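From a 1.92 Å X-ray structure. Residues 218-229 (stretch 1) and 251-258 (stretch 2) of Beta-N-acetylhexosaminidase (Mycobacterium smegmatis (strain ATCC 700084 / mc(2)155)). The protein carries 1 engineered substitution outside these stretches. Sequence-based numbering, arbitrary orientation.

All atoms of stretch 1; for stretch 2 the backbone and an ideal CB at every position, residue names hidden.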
ATOM      1  N   GLY A 218      16.447  -9.058   0.864  1.00 25.24           N
ATOM      2  CA  GLY A 218      16.578  -9.998   1.966  1.00 24.96           C
ATOM      3  C   GLY A 218      15.981  -9.447   3.237  1.00 26.95           C
ATOM      4  O   GLY A 218      15.363  -8.390   3.221  1.00 25.63           O
ATOM      5  N   GLY A 219      16.160 -10.161   4.343  1.00 25.43           N
ATOM      6  CA  GLY A 219      15.587  -9.735   5.608  1.00 25.72           C
ATOM      7  C   GLY A 219      16.314  -8.522   6.143  1.00 27.86           C
ATOM      8  O   GLY A 219      17.524  -8.381   5.950  1.00 25.19           O
ATOM      9  N   VAL A 220      15.572  -7.642   6.812  1.00 26.78           N
ATOM     10  CA  VAL A 220      16.143  -6.453   7.433  1.00 24.51           C
ATOM     11  C   VAL A 220      15.553  -6.253   8.834  1.00 27.09           C
ATOM     12  O   VAL A 220      14.456  -6.746   9.127  1.00 22.45           O
ATOM     13  CB  VAL A 220      15.901  -5.177   6.580  1.00 24.10           C
ATOM     14  CG1 VAL A 220      16.451  -5.346   5.174  1.00 26.92           C
ATOM     15  CG2 VAL A 220      14.419  -4.823   6.531  1.00 19.87           C
ATOM     16  N   THR A 221      16.288  -5.529   9.679  1.00 28.07           N
ATOM     17  CA  THR A 221      15.884  -5.254  11.061  1.00 28.61           C
ATOM     18  C   THR A 221      15.873  -3.745  11.347  1.00 26.17           C
ATOM     19  O   THR A 221      16.761  -3.016  10.903  1.00 25.01           O
ATOM     20  CB  THR A 221      16.842  -5.945  12.054  1.00 29.39           C
ATOM     21  OG1 THR A 221      16.905  -7.340  11.754  1.00 31.05           O
ATOM     22  CG2 THR A 221      16.368  -5.775  13.502  1.00 26.38           C
ATOM     23  N   THR A 222      14.879  -3.279  12.098  1.00 24.77           N
ATOM     24  CA  THR A 222      14.821  -1.875  12.507  1.00 25.24           C
ATOM     25  C   THR A 222      15.433  -1.707  13.896  1.00 26.92           C
ATOM     26  O   THR A 222      15.734  -2.699  14.561  1.00 25.61           O
ATOM     27  CB  THR A 222      13.372  -1.415  12.628  1.00 23.62           C
ATOM     28  OG1 THR A 222      12.775  -2.086  13.738  1.00 22.83           O
ATOM     29  CG2 THR A 222      12.587  -1.706  11.361  1.00 21.61           C
ATOM     30  N   PRO A 223      15.592  -0.445  14.355  1.00 24.36           N
ATOM     31  CA  PRO A 223      15.860  -0.236  15.782  1.00 25.48           C
ATOM     32  C   PRO A 223      14.700  -0.803  16.606  1.00 25.11           C
ATOM     33  O   PRO A 223      13.625  -1.018  16.049  1.00 24.23           O
ATOM     34  CB  PRO A 223      15.881   1.292  15.908  1.00 26.95           C
ATOM     35  CG  PRO A 223      16.281   1.774  14.550  1.00 28.97           C
ATOM     36  CD  PRO A 223      15.642   0.821  13.591  1.00 25.55           C
ATOM     37  N   PRO A 224      14.904  -1.043  17.910  1.00 27.10           N
ATOM     38  CA  PRO A 224      13.816  -1.627  18.705  1.00 23.65           C
ATOM     39  C   PRO A 224      12.589  -0.725  18.770  1.00 25.88           C
ATOM     40  O   PRO A 224      12.702   0.484  18.542  1.00 24.62           O
ATOM     41  CB  PRO A 224      14.431  -1.759  20.104  1.00 25.30           C
ATOM     42  CG  PRO A 224      15.914  -1.777  19.874  1.00 29.31           C
ATOM     43  CD  PRO A 224      16.143  -0.880  18.696  1.00 28.98           C
ATOM     44  N   LEU A 225      11.434  -1.310  19.078  1.00 25.41           N
ATOM     45  CA  LEU A 225      10.182  -0.562  19.152  1.00 24.54           C
ATOM     46  C   LEU A 225      10.266   0.689  20.019  1.00 24.98           C
ATOM     47  O   LEU A 225       9.737   1.733  19.648  1.00 21.70           O
ATOM     48  CB  LEU A 225       9.048  -1.459  19.670  1.00 27.18           C
ATOM     49  CG  LEU A 225       7.686  -0.789  19.879  1.00 26.23           C
ATOM     50  CD1 LEU A 225       7.116  -0.222  18.569  1.00 23.11           C
ATOM     51  CD2 LEU A 225       6.705  -1.768  20.532  1.00 26.21           C
ATOM     52  N   ASP A 226      10.921   0.597  21.174  1.00 25.79           N
ATOM     53  CA  ASP A 226      10.970   1.763  22.053  1.00 33.84           C
ATOM     54  C   ASP A 226      11.726   2.923  21.393  1.00 32.95           C
ATOM     55  O   ASP A 226      11.454   4.090  21.680  1.00 31.04           O
ATOM     56  CB  ASP A 226      11.530   1.421  23.440  1.00 39.46           C
ATOM     57  CG  ASP A 226      13.026   1.190  23.427  1.00 50.60           C
ATOM     58  OD1 ASP A 226      13.499   0.309  22.677  1.00 51.36           O
ATOM     59  OD2 ASP A 226      13.737   1.897  24.172  1.00 58.99           O
ATOM     60  N   VAL A 227      12.647   2.602  20.487  1.00 23.60           N
ATOM     61  CA  VAL A 227      13.310   3.642  19.705  1.00 24.33           C
ATOM     62  C   VAL A 227      12.368   4.174  18.619  1.00 24.25           C
ATOM     63  O   VAL A 227      12.298   5.380  18.382  1.00 26.50           O
ATOM     64  CB  VAL A 227      14.644   3.152  19.079  1.00 29.22           C
ATOM     65  CG1 VAL A 227      15.239   4.227  18.188  1.00 29.89           C
ATOM     66  CG2 VAL A 227      15.637   2.769  20.163  1.00 31.40           C
ATOM     67  N   LEU A 228      11.636   3.280  17.962  1.00 21.77           N
ATOM     68  CA  LEU A 228      10.717   3.711  16.905  1.00 21.14           C
ATOM     69  C   LEU A 228       9.648   4.637  17.488  1.00 22.05           C
ATOM     70  O   LEU A 228       9.207   5.586  16.824  1.00 23.11           O
ATOM     71  CB  LEU A 228      10.051   2.507  16.224  1.00 20.41           C
ATOM     72  CG  LEU A 228      10.961   1.486  15.545  1.00 22.46           C
ATOM     73  CD1 LEU A 228      10.135   0.363  14.917  1.00 20.83           C
ATOM     74  CD2 LEU A 228      11.819   2.154  14.479  1.00 24.54           C
HETATM   75  N   MSE A 229       9.249   4.361  18.728  1.00 19.91           N
HETATM   76  CA  MSE A 229       8.192   5.126  19.404  1.00 26.09           C
HETATM   77  C   MSE A 229       8.487   6.613  19.485  1.00 29.65           C
HETATM   78  O   MSE A 229       7.563   7.423  19.457  1.00 31.14           O
HETATM   79  CB  MSE A 229       7.940   4.608  20.822  1.00 26.29           C
HETATM   80  CG  MSE A 229       7.211   3.293  20.880  1.00 30.41           C
HETATM   81 SE   MSE A 229       5.362   3.393  20.248  0.69 35.86          SE
HETATM   82  CE  MSE A 229       4.863   1.769  21.197  1.00 69.59           C
ATOM     83  N   UNK A 251       8.233  -4.934   5.438  1.00 18.37           N
ATOM     84  CA  UNK A 251       8.652  -6.293   5.772  1.00 15.28           C
ATOM     85  C   UNK A 251       9.774  -6.342   6.813  1.00 20.46           C
ATOM     86  O   UNK A 251      10.341  -7.414   7.065  1.00 24.47           O
ATOM     87  CB  UNK A 251       9.106  -7.015   4.501  1.00 15.28           C
ATOM     88  N   UNK A 252      10.114  -5.204   7.414  1.00 18.10           N
ATOM     89  CA  UNK A 252      11.218  -5.193   8.381  1.00 17.26           C
ATOM     90  C   UNK A 252      10.864  -6.041   9.592  1.00 18.51           C
ATOM     91  O   UNK A 252       9.690  -6.149   9.955  1.00 20.42           O
ATOM     92  CB  UNK A 252      11.548  -3.763   8.815  1.00 17.26           C
ATOM     93  N   UNK A 253      11.877  -6.638  10.214  1.00 22.02           N
ATOM     94  CA  UNK A 253      11.712  -7.263  11.520  1.00 22.54           C
ATOM     95  C   UNK A 253      11.951  -6.192  12.582  1.00 25.87           C
ATOM     96  O   UNK A 253      12.923  -5.436  12.491  1.00 23.96           O
ATOM     97  CB  UNK A 253      12.664  -8.447  11.699  1.00 22.54           C
ATOM     98  N   UNK A 254      11.070  -6.122  13.578  1.00 21.33           N
ATOM     99  CA  UNK A 254      11.174  -5.095  14.619  1.00 22.19           C
ATOM    100  C   UNK A 254      11.414  -5.719  15.994  1.00 24.91           C
ATOM    101  O   UNK A 254      10.522  -6.376  16.528  1.00 28.11           O
ATOM    102  CB  UNK A 254       9.906  -4.239  14.648  1.00 22.19           C
ATOM    103  N   UNK A 255      12.612  -5.502  16.583  1.00 26.60           N
ATOM    104  CA  UNK A 255      12.885  -6.019  17.934  1.00 30.36           C
ATOM    105  C   UNK A 255      11.918  -5.415  18.946  1.00 28.29           C
ATOM    106  O   UNK A 255      11.659  -4.213  18.891  1.00 26.70           O
ATOM    107  CB  UNK A 255      14.328  -5.720  18.345  1.00 30.36           C
ATOM    108  N   UNK A 256      11.379  -6.240  19.843  1.00 28.28           N
ATOM    109  CA  UNK A 256      10.407  -5.774  20.815  1.00 27.42           C
ATOM    110  C   UNK A 256       9.001  -5.680  20.252  1.00 29.58           C
ATOM    111  O   UNK A 256       8.080  -5.248  20.945  1.00 27.63           O
ATOM    112  CB  UNK A 256      10.833  -4.408  21.358  1.00 27.42           C
ATOM    113  N   UNK A 257       8.823  -6.076  18.994  1.00 29.34           N
ATOM    114  CA  UNK A 257       7.491  -6.050  18.385  1.00 30.13           C
ATOM    115  C   UNK A 257       7.187  -7.332  17.612  1.00 27.23           C
ATOM    116  O   UNK A 257       6.238  -8.038  17.939  1.00 28.83           O
ATOM    117  CB  UNK A 257       7.365  -4.844  17.452  1.00 30.13           C
ATOM    118  N   UNK A 258       7.996  -7.633  16.600  1.00 26.18           N
ATOM    119  CA  UNK A 258       7.693  -8.739  15.683  1.00 25.16           C
ATOM    120  C   UNK A 258       8.650  -9.910  15.810  1.00 28.15           C
ATOM    121  O   UNK A 258       8.461 -10.933  15.157  1.00 25.78           O
ATOM    122  CB  UNK A 258       7.711  -8.234  14.239  1.00 25.16           C
TER

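Position 251 offers little to read: no atom of stretch 1 lies within 5.5 Å of its ideal CB, so this contact leaves the choice free. In the deposited His251, O accepts a hydrogen bond from water 1 (2.7 Å), and the same water accepts one from N of Val220 (3.1 Å).

At 252 the CB points sideways, 3.4 Å from CG2 of Thr222 and 3.8 Å from CG2 of Val220. Two methyl groups ask for an apolar side chain, preferably one unbranched at CB or able to bend off. Met252, a selenomethionine, fits: CG packs 3.7 Å from CG2 of Val220, and the end of the chain then leads away from stretch 1.

At 253 the backbone N donates to O of Val220 (2.8 Å, nearly straight) and O accepts from N of Thr222 (2.9 Å), a single bridge around Thr221 that any residue except proline could make. The CB points sideways, near O of Val220 and OG1 of Thr221, with Gly219 leaving open space beyond; a long polar chain would suit, as would a threonine or a lysine. Gln253 reaches along that space until NE2 lies 4.0 Å from CA of Gly219 and donates to water 1 (3.1 Å).

The CB of 254 lies 3.7 Å from OG1 of Thr222 and 4.6 Å from CD1 of Leu228. That hydroxyl already donates to O of Pro223 (2.7 Å), so a compact aliphatic group is reasonable; valine, isoleucine or leucine would suit. Val254 places CG1 3.6 Å from CD1 of Leu228 and 4.4 Å from CB of Leu225.

At 255 the CB points toward stretch 1, 4.1 Å from CA of Pro224. Phi of -61° permits proline, and the amide has no hydrogen bond to lose across the contact; alanine or valine might also serve. Pro255 sets CD 3.2 Å from O of Thr222 and CG 3.7 Å from CG2 of Thr221. Its O accepts from N of Leu225 (2.9 Å), the first residue of the helix that Pro224 precedes as N-cap.

Position 256 has phi of 81°, which favours glycine, with asparagine a possible second choice. Gly256 brings O 3.8 Å from CD2 of Leu225.

At 257 the CB points toward stretch 1 and lies 4.4 Å from CB of Leu225, which invites an aliphatic chain. Leu257 answers with CD1 4.2 Å from CD2 of Leu225.

Position 258 is out of reach; Thr258 instead accepts at OG1 from N of Val254 (2.8 Å).

Stretch 2 (251-258) HMQVPGLT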
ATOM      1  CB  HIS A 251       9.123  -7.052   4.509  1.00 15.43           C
ATOM      2  CG  HIS A 251       8.110  -7.086   3.397  1.00 16.60           C
ATOM      3  ND1 HIS A 251       6.764  -7.273   3.615  1.00 16.13           N
ATOM      4  CD2 HIS A 251       8.267  -6.961   2.057  1.00 17.67           C
ATOM      5  CE1 HIS A 251       6.128  -7.260   2.452  1.00 16.98           C
ATOM      6  NE2 HIS A 251       7.017  -7.075   1.493  1.00 16.76           N
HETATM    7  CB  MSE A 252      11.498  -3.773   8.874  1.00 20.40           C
HETATM    8  CG  MSE A 252      11.662  -2.713   7.795  1.00 23.39           C
HETATM    9 SE   MSE A 252       9.973  -1.916   7.201  0.63 25.32          SE
HETATM   10  CE  MSE A 252       9.061  -1.775   8.894  1.00 18.20           C
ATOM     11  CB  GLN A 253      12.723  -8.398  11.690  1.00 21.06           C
ATOM     12  CG  GLN A 253      12.541  -9.516  10.672  1.00 27.58           C
ATOM     13  CD  GLN A 253      13.775 -10.377  10.515  1.00 30.46           C
ATOM     14  OE1 GLN A 253      14.234 -10.997  11.470  1.00 30.09           O
ATOM     15  NE2 GLN A 253      14.327 -10.409   9.300  1.00 32.84           N
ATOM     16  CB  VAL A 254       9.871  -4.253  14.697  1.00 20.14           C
ATOM     17  CG1 VAL A 254      10.007  -3.119  15.724  1.00 22.52           C
ATOM     18  CG2 VAL A 254       9.471  -3.714  13.323  1.00 20.18           C
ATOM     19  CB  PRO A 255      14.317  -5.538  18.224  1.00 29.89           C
ATOM     20  CG  PRO A 255      14.909  -5.224  16.865  1.00 31.32           C
ATOM     21  CD  PRO A 255      13.748  -4.732  16.045  1.00 28.60           C
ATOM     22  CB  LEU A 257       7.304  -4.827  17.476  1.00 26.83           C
ATOM     23  CG  LEU A 257       5.928  -4.720  16.795  1.00 22.96           C
ATOM     24  CD1 LEU A 257       4.830  -4.453  17.835  1.00 23.16           C
ATOM     25  CD2 LEU A 257       5.906  -3.646  15.700  1.00 19.40           C
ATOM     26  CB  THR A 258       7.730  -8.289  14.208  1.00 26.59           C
ATOM     27  OG1 THR A 258       9.091  -8.141  13.785  1.00 27.20           O
ATOM     28  CG2 THR A 258       7.029  -6.979  14.045  1.00 26.59           C
TER
HETATM   29  O   HOH W   1      12.742  -8.719   7.205  1.00 24.71           O
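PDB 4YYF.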